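Protein-L-isoaspartate O-methyltransferase beta-aspartate methyltransferase (Plasmodium falciparum, PDB 2PBF) probably repairs damaged proteins by transferring a methyl group from S-adenosylmethionine to L-isoaspartyl residues, and binds the product S-adenosyl-L-homocysteine. Local coordinates at residues D29-N32 against T33-V37; L121-F124 against S125-N128; R131-P134 against E135-K138. All coordinates share one frame; numbering follows the deposited sequence.

Interaction 1: residues D29-N32 against T33-V37; sequences DVYN and TMLQV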
loop_
_atom_site.group_PDB
_atom_site.type_symbol
_atom_site.label_atom_id
_atom_site.label_comp_id
_atom_site.label_asym_id
_atom_site.label_seq_id
_atom_site.Cartn_x
_atom_site.Cartn_y
_atom_site.Cartn_z
ATOM N N ASP A 29 -14.096 -3.526 8.131
ATOM C CA ASP A 29 -12.693 -3.344 8.502
ATOM C C ASP A 29 -11.972 -2.454 7.492
ATOM O O ASP A 29 -11.076 -1.705 7.853
ATOM C CB ASP A 29 -11.969 -4.700 8.575
ATOM C CG ASP A 29 -12.205 -5.446 9.898
ATOM O OD1 ASP A 29 -12.297 -4.803 10.977
ATOM O OD2 ASP A 29 -12.272 -6.697 9.854
ATOM N N VAL A 30 -12.349 -2.559 6.226
ATOM C CA VAL A 30 -11.851 -1.642 5.198
ATOM C C VAL A 30 -12.353 -0.251 5.542
ATOM O O VAL A 30 -11.571 0.687 5.585
ATOM C CB VAL A 30 -12.292 -2.061 3.778
ATOM C CG1 VAL A 30 -11.975 -0.965 2.739
ATOM C CG2 VAL A 30 -11.631 -3.367 3.388
ATOM N N TYR A 31 -13.645 -0.149 5.858
ATOM C CA TYR A 31 -14.268 1.127 6.198
ATOM C C TYR A 31 -13.623 1.739 7.418
ATOM O O TYR A 31 -13.140 2.867 7.335
ATOM C CB TYR A 31 -15.795 1.002 6.406
ATOM C CG TYR A 31 -16.455 2.310 6.839
ATOM C CD1 TYR A 31 -17.037 3.162 5.905
ATOM C CD2 TYR A 31 -16.448 2.711 8.181
ATOM C CE1 TYR A 31 -17.623 4.372 6.301
ATOM C CE2 TYR A 31 -17.032 3.911 8.587
ATOM C CZ TYR A 31 -17.610 4.737 7.640
ATOM O OH TYR A 31 -18.188 5.925 8.038
ATOM N N ASN A 32 -13.604 1.005 8.541
ATOM C CA ASN A 32 -13.070 1.546 9.804
ATOM C C ASN A 32 -11.608 1.954 9.704
ATOM O O ASN A 32 -11.202 2.957 10.273
ATOM C CB ASN A 32 -13.292 0.597 11.001
ATOM C CG ASN A 32 -14.768 0.233 11.211
ATOM O OD1 ASN A 32 -15.661 1.080 11.084
ATOM N ND2 ASN A 32 -15.021 -1.028 11.542
ATOM N N THR A 33 -10.820 1.180 8.965
ATOM C CA THR A 33 -9.410 1.527 8.732
ATOM C C THR A 33 -9.280 2.846 7.977
ATOM O O THR A 33 -8.621 3.765 8.438
ATOM C CB THR A 33 -8.669 0.398 7.965
ATOM O OG1 THR A 33 -8.855 -0.852 8.652
ATOM C CG2 THR A 33 -7.176 0.723 7.839
ATOM N N MET A 34 -9.905 2.927 6.806
ATOM C CA MET A 34 -9.883 4.151 6.014
ATOM C C MET A 34 -10.481 5.352 6.757
ATOM O O MET A 34 -9.978 6.468 6.638
ATOM C CB MET A 34 -10.567 3.938 4.671
ATOM C CG MET A 34 -9.807 2.955 3.757
ATOM S SD MET A 34 -10.465 2.813 2.092
ATOM C CE MET A 34 -10.073 4.376 1.287
ATOM N N LEU A 35 -11.537 5.118 7.529
ATOM C CA LEU A 35 -12.132 6.175 8.369
ATOM C C LEU A 35 -11.097 6.785 9.313
ATOM O O LEU A 35 -11.100 7.984 9.570
ATOM C CB LEU A 35 -13.333 5.617 9.155
ATOM C CG LEU A 35 -14.071 6.612 10.080
ATOM C CD1 LEU A 35 -14.678 7.737 9.262
ATOM C CD2 LEU A 35 -15.123 5.909 10.945
ATOM N N GLN A 36 -10.196 5.941 9.817
ATOM C CA GLN A 36 -9.119 6.387 10.691
ATOM C C GLN A 36 -8.013 7.179 9.985
ATOM O O GLN A 36 -7.184 7.826 10.650
ATOM C CB GLN A 36 -8.545 5.192 11.470
ATOM C CG GLN A 36 -9.528 4.613 12.496
ATOM C CD GLN A 36 -8.969 3.419 13.249
ATOM O OE1 GLN A 36 -8.245 3.578 14.214
ATOM N NE2 GLN A 36 -9.318 2.214 12.809
ATOM N N VAL A 37 -8.001 7.145 8.648
ATOM C CA VAL A 37 -6.970 7.819 7.862
ATOM C C VAL A 37 -7.589 8.828 6.856
ATOM O O VAL A 37 -7.992 8.460 5.747
ATOM C CB VAL A 37 -6.025 6.784 7.122
ATOM C CG1 VAL A 37 -4.831 7.493 6.543
ATOM C CG2 VAL A 37 -5.553 5.679 8.078
#

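Interaction 2: residues L121-F124 against S125-N128; sequences LVNF and SLEN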
loop_
_atom_site.group_PDB
_atom_site.type_symbol
_atom_site.label_atom_id
_atom_site.label_comp_id
_atom_site.label_asym_id
_atom_site.label_seq_id
_atom_site.Cartn_x
_atom_site.Cartn_y
_atom_site.Cartn_z
ATOM N N LEU A 121 9.061 12.156 -2.642
ATOM C CA LEU A 121 7.859 11.463 -2.191
ATOM C C LEU A 121 8.035 10.829 -0.808
ATOM O O LEU A 121 7.113 10.911 0.018
ATOM C CB LEU A 121 7.328 10.482 -3.245
ATOM C CG LEU A 121 6.590 11.311 -4.311
ATOM C CD1 LEU A 121 6.853 10.796 -5.685
ATOM C CD2 LEU A 121 5.103 11.398 -4.003
ATOM N N VAL A 122 9.201 10.232 -0.545
ATOM C CA VAL A 122 9.584 9.907 0.845
ATOM C C VAL A 122 9.307 11.123 1.758
ATOM O O VAL A 122 8.499 11.045 2.683
ATOM C CB VAL A 122 11.068 9.498 0.995
ATOM C CG1 VAL A 122 11.384 9.205 2.461
ATOM C CG2 VAL A 122 11.398 8.292 0.129
ATOM N N ASN A 123 9.956 12.257 1.484
ATOM C CA ASN A 123 9.746 13.419 2.329
ATOM C C ASN A 123 8.313 13.919 2.357
ATOM O O ASN A 123 7.868 14.437 3.373
ATOM C CB ASN A 123 10.725 14.556 1.999
ATOM C CG ASN A 123 12.172 14.087 1.950
ATOM O OD1 ASN A 123 12.673 13.466 2.891
ATOM N ND2 ASN A 123 12.843 14.362 0.834
ATOM N N PHE A 124 7.598 13.797 1.236
ATOM C CA PHE A 124 6.180 14.175 1.162
ATOM C C PHE A 124 5.340 13.324 2.113
ATOM O O PHE A 124 4.506 13.849 2.875
ATOM C CB PHE A 124 5.667 14.045 -0.297
ATOM C CG PHE A 124 4.179 14.276 -0.456
ATOM C CD1 PHE A 124 3.643 15.556 -0.365
ATOM C CD2 PHE A 124 3.322 13.212 -0.725
ATOM C CE1 PHE A 124 2.267 15.772 -0.526
ATOM C CE2 PHE A 124 1.947 13.416 -0.881
ATOM C CZ PHE A 124 1.421 14.698 -0.782
ATOM N N SER A 125 5.546 12.009 2.047
ATOM C CA SER A 125 4.804 11.068 2.904
ATOM C C SER A 125 5.141 11.292 4.382
ATOM O O SER A 125 4.250 11.277 5.216
ATOM C CB SER A 125 5.075 9.615 2.507
ATOM O OG SER A 125 6.402 9.215 2.783
ATOM N N LEU A 126 6.425 11.546 4.681
ATOM C CA LEU A 126 6.845 11.738 6.084
ATOM C C LEU A 126 6.239 13.010 6.682
ATOM O O LEU A 126 5.919 13.051 7.871
ATOM C CB LEU A 126 8.378 11.687 6.250
ATOM C CG LEU A 126 9.134 10.432 5.786
ATOM C CD1 LEU A 126 10.616 10.687 5.694
ATOM C CD2 LEU A 126 8.876 9.234 6.666
ATOM N N GLU A 127 6.022 14.019 5.838
ATOM C CA GLU A 127 5.375 15.259 6.267
ATOM C C GLU A 127 3.878 15.066 6.523
ATOM O O GLU A 127 3.328 15.632 7.439
ATOM C CB GLU A 127 5.593 16.364 5.226
ATOM C CG GLU A 127 6.690 17.341 5.593
ATOM C CD GLU A 127 6.313 18.234 6.787
ATOM O OE1 GLU A 127 6.739 17.929 7.925
ATOM O OE2 GLU A 127 5.581 19.234 6.589
ATOM N N ASN A 128 3.240 14.273 5.665
ATOM C CA ASN A 128 1.843 13.893 5.785
ATOM C C ASN A 128 1.616 13.178 7.093
ATOM O O ASN A 128 0.637 13.432 7.780
ATOM C CB ASN A 128 1.470 12.949 4.630
ATOM C CG ASN A 128 1.377 13.650 3.278
ATOM O OD1 ASN A 128 1.374 14.882 3.173
ATOM N ND2 ASN A 128 1.285 12.855 2.234
#

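Interaction 3: residues R131-P134 against E135-K138; sequences RDKP and ELLK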
loop_
_atom_site.group_PDB
_atom_site.type_symbol
_atom_site.label_atom_id
_atom_site.label_comp_id
_atom_site.label_asym_id
_atom_site.label_seq_id
_atom_site.Cartn_x
_atom_site.Cartn_y
_atom_site.Cartn_z
ATOM N N ARG A 131 1.852 15.402 10.266
ATOM C CA ARG A 131 0.629 16.191 10.510
ATOM C C ARG A 131 -0.571 15.347 10.907
ATOM O O ARG A 131 -1.453 15.828 11.642
ATOM C CB ARG A 131 0.303 17.125 9.336
ATOM C CG ARG A 131 -0.864 16.741 8.410
ATOM C CD ARG A 131 -1.217 17.928 7.456
ATOM N NE ARG A 131 -0.002 18.466 6.826
ATOM C CZ ARG A 131 0.540 17.998 5.704
ATOM N NH1 ARG A 131 -0.037 16.993 5.058
ATOM N NH2 ARG A 131 1.665 18.534 5.227
ATOM N N ASP A 132 -0.598 14.093 10.449
ATOM C CA ASP A 132 -1.717 13.208 10.742
ATOM C C ASP A 132 -1.523 12.425 12.050
ATOM O O ASP A 132 -2.334 12.536 12.976
ATOM C CB ASP A 132 -1.965 12.254 9.572
ATOM C CG ASP A 132 -3.229 11.407 9.753
ATOM O OD1 ASP A 132 -4.248 11.908 10.308
ATOM O OD2 ASP A 132 -3.200 10.230 9.318
ATOM N N LYS A 133 -0.458 11.631 12.107
ATOM C CA LYS A 133 -0.197 10.709 13.211
ATOM C C LYS A 133 1.300 10.708 13.543
ATOM O O LYS A 133 2.004 9.733 13.197
ATOM C CB LYS A 133 -0.631 9.292 12.820
ATOM C CG LYS A 133 -2.131 9.115 12.707
ATOM C CD LYS A 133 -2.483 7.887 11.902
ATOM C CE LYS A 133 -3.974 7.619 11.953
ATOM N NZ LYS A 133 -4.785 8.632 11.203
ATOM N N PRO A 134 1.797 11.788 14.207
ATOM C CA PRO A 134 3.238 11.933 14.423
ATOM C C PRO A 134 3.809 10.789 15.268
ATOM O O PRO A 134 5.001 10.552 15.247
ATOM C CB PRO A 134 3.365 13.282 15.170
ATOM C CG PRO A 134 2.038 13.574 15.697
ATOM C CD PRO A 134 1.040 12.910 14.797
ATOM N N GLU A 135 2.937 10.094 15.994
ATOM C CA GLU A 135 3.336 8.974 16.840
ATOM C C GLU A 135 3.972 7.827 16.037
ATOM O O GLU A 135 4.829 7.114 16.549
ATOM C CB GLU A 135 2.143 8.489 17.672
ATOM C CG GLU A 135 0.931 7.986 16.870
ATOM C CD GLU A 135 -0.131 9.053 16.586
ATOM O OE1 GLU A 135 0.211 10.245 16.505
ATOM O OE2 GLU A 135 -1.319 8.680 16.445
ATOM N N LEU A 136 3.557 7.687 14.772
ATOM C CA LEU A 136 4.108 6.703 13.846
ATOM C C LEU A 136 5.597 6.866 13.520
ATOM O O LEU A 136 6.242 5.908 13.158
ATOM C CB LEU A 136 3.277 6.672 12.548
ATOM C CG LEU A 136 1.853 6.082 12.623
ATOM C CD1 LEU A 136 1.198 5.993 11.241
ATOM C CD2 LEU A 136 1.871 4.714 13.277
ATOM N N LEU A 137 6.163 8.061 13.639
ATOM C CA LEU A 137 7.583 8.176 13.293
ATOM C C LEU A 137 8.464 8.230 14.532
ATOM O O LEU A 137 9.630 8.626 14.468
ATOM C CB LEU A 137 7.880 9.313 12.301
ATOM C CG LEU A 137 6.760 9.701 11.335
ATOM C CD1 LEU A 137 6.132 10.976 11.854
ATOM C CD2 LEU A 137 7.264 9.912 9.937
ATOM N N LYS A 138 7.889 7.789 15.647
ATOM C CA LYS A 138 8.620 7.613 16.897
ATOM C C LYS A 138 8.872 6.121 17.193
ATOM O O LYS A 138 9.571 5.784 18.137
ATOM C CB LYS A 138 7.854 8.260 18.059
ATOM C CG LYS A 138 7.700 9.800 17.980
ATOM C CD LYS A 138 9.051 10.519 17.753
ATOM C CE LYS A 138 8.873 12.036 17.617
ATOM N NZ LYS A 138 8.764 12.750 18.940
#

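Interaction 1: residues D29-N32 against T33-V37
The ring of Y31 meets L35 in an i to i+4 contact on alpha-helix 28-35, which packs against helices 12-21, 64-74 and 93-101: CE2 of Y31 lies 3.6 Å from CD2 of L35, the methyl approaching the ring obliquely. At the ring edge, in its plane, sits OD1 of N32. Y31 also makes a cation-pi contact with K20 of helix 12-21, so the aromatic side chain is shared between two helices of the N-terminal region. The second flat group, the amide of Q36, points its NE2 at the carbonyl O of N32, 3.2 Å away, and that oxygen lies in the amide plane. This donor stands well above the carbonyl plane of N32, while the backbone N of Q36 comes to the same oxygen from the opposite face. The main-chain bond of the pair is the ordinary i to i+4 bond of the helix. A chi1 of -68° sets CG of Q36 beside its backbone N and 3.2 Å from O of N32; the extended chain then needs only the turn of its amide at chi3 to aim NE2 at that oxygen.

On another side of the helix, V30 and M34 run side by side, CG1 of V30 being 4.1 Å from SD of M34. Helix 64-74 receives both of these buried side chains, and that of M34 is about 10 Å from the bound S-adenosyl-L-homocysteine. T33 adds a second donor to the carbonyl one turn back: its N lies 3.1 Å from O of D29, above the carbonyl plane, and its hydroxyl OG1 reaches the same O of D29 at 2.5 Å, nearly in line with the C=O bond.

Interaction 2: residues L121-F124 against S125-N128
V122 and L126 form the closely packed apolar part of this helical contact, lying side by side and pointing the same way, with CG1 of V122 3.6 Å from CD1 of L126. L126 also sets its CG 3.2 Å from the carbonyl O of V122, and both side chains reach strand 142-146, V122 at H146 and L126 at I144. Beside them the buried S125 turns its hydroxyl back on its own helix. The chi1 of 68° puts OG between the backbone N and the carbonyl carbon, where it donates to O of V122 at 2.8 Å. The same oxygen accepts the backbone N of L126 at 2.9 Å, so one carbonyl takes two donors and the hydroxyl of the buried serine is bonded within its own helix.

Helix 119-132 is the connection of a beta-alpha-beta unit between strands 111-116 and 142-146 in the Rossmann-like methyltransferase fold. L121, near the start of the helix, touches the bound S-adenosyl-L-homocysteine.

F124 and N128 make a different kind of contact one turn on. ND2 of N128 stands over one face of the F124 ring, displaced toward its rim and 3.2 Å from CE2 of F124, with ring and amide planes 78° apart. The amide is held from outside as well: ND2 donates to the backbone O of S91, and OD1 accepts from R131.

The solvent side is looser. E127 is exposed, and its side chain meets the preceding turn mainly through CB, 3.5 Å from O of N123, before bending at chi2 and leading the carboxylate away. N123 lends that carbonyl to the backbone N of E127, while its own amide keeps its distance, OD1 lying 4.5 Å from CD1 of L126.

Interaction 3: residues R131-P134 against E135-K138
After helix 119-132 the backbone leaves helical geometry at K133 (phi -140°, psi 75°) and tightens into a short 3-10 turn, in which N of L136 donates to O of K133 at 3.0 Å and N of L137 to O of P134 at 3.2 Å. Both donors stand above the carbonyl planes they address, which fits i to i+3 bonds. P134, whose ring nitrogen has no hydrogen to give, occupies the first turn. The turn lies in the loop from helix 119-132 to strand 142-146, within the beta-alpha-beta unit.

The side chain of E135 folds back over this turn. Its chi1 of 60° places CG between the backbone N and the carbonyl carbon, and a bend at chi2 lays the carboxylate against the preceding residues: OE1 comes 3.3 Å from CD of P134, and OE2 lies 3.7 Å from CB of K133. L136 lies alongside K133, with its CG 4.1 Å from CB of K133, and is buried against V96 and A99 of helix 93-101. L137 brings its CD1 to 3.6 Å from O of P134 and rests on helix 119-132 at I129.

The end of K133 leads away from the turn. NZ forms a salt bridge with OD2 of D132 at 2.9 Å and donates also to Q36 O, while OD2 accepts from Y42. The carboxylate of E135 meets the backbone and the first side-chain carbons of K133, not its ammonium group, with OE2 6.3 Å from NZ of K133; any attraction between these two charges is probably secondary to the direct bonds of NZ.

In the fold
Interactions 1 and 2 are partly buried helical contacts, whereas interaction 3 lies at the surface. Interactions 2 and 3 both draw on helix 119-132, the first on its body and the second on its end and the following turn; they meet where CD2 of L126 packs 3.7 Å from CD2 of L137. Interaction 1 belongs to helix 28-35, yet it touches interaction 3 through a probable hydrogen bond of 2.6 Å between O of Q36 and NZ of K133. Interactions 1 and 2 do not touch. Hydroxyls bonded to helix carbonyls recur in both, while interaction 3 adds a salt bridge. Only interaction 2 includes a ligand-pocket residue.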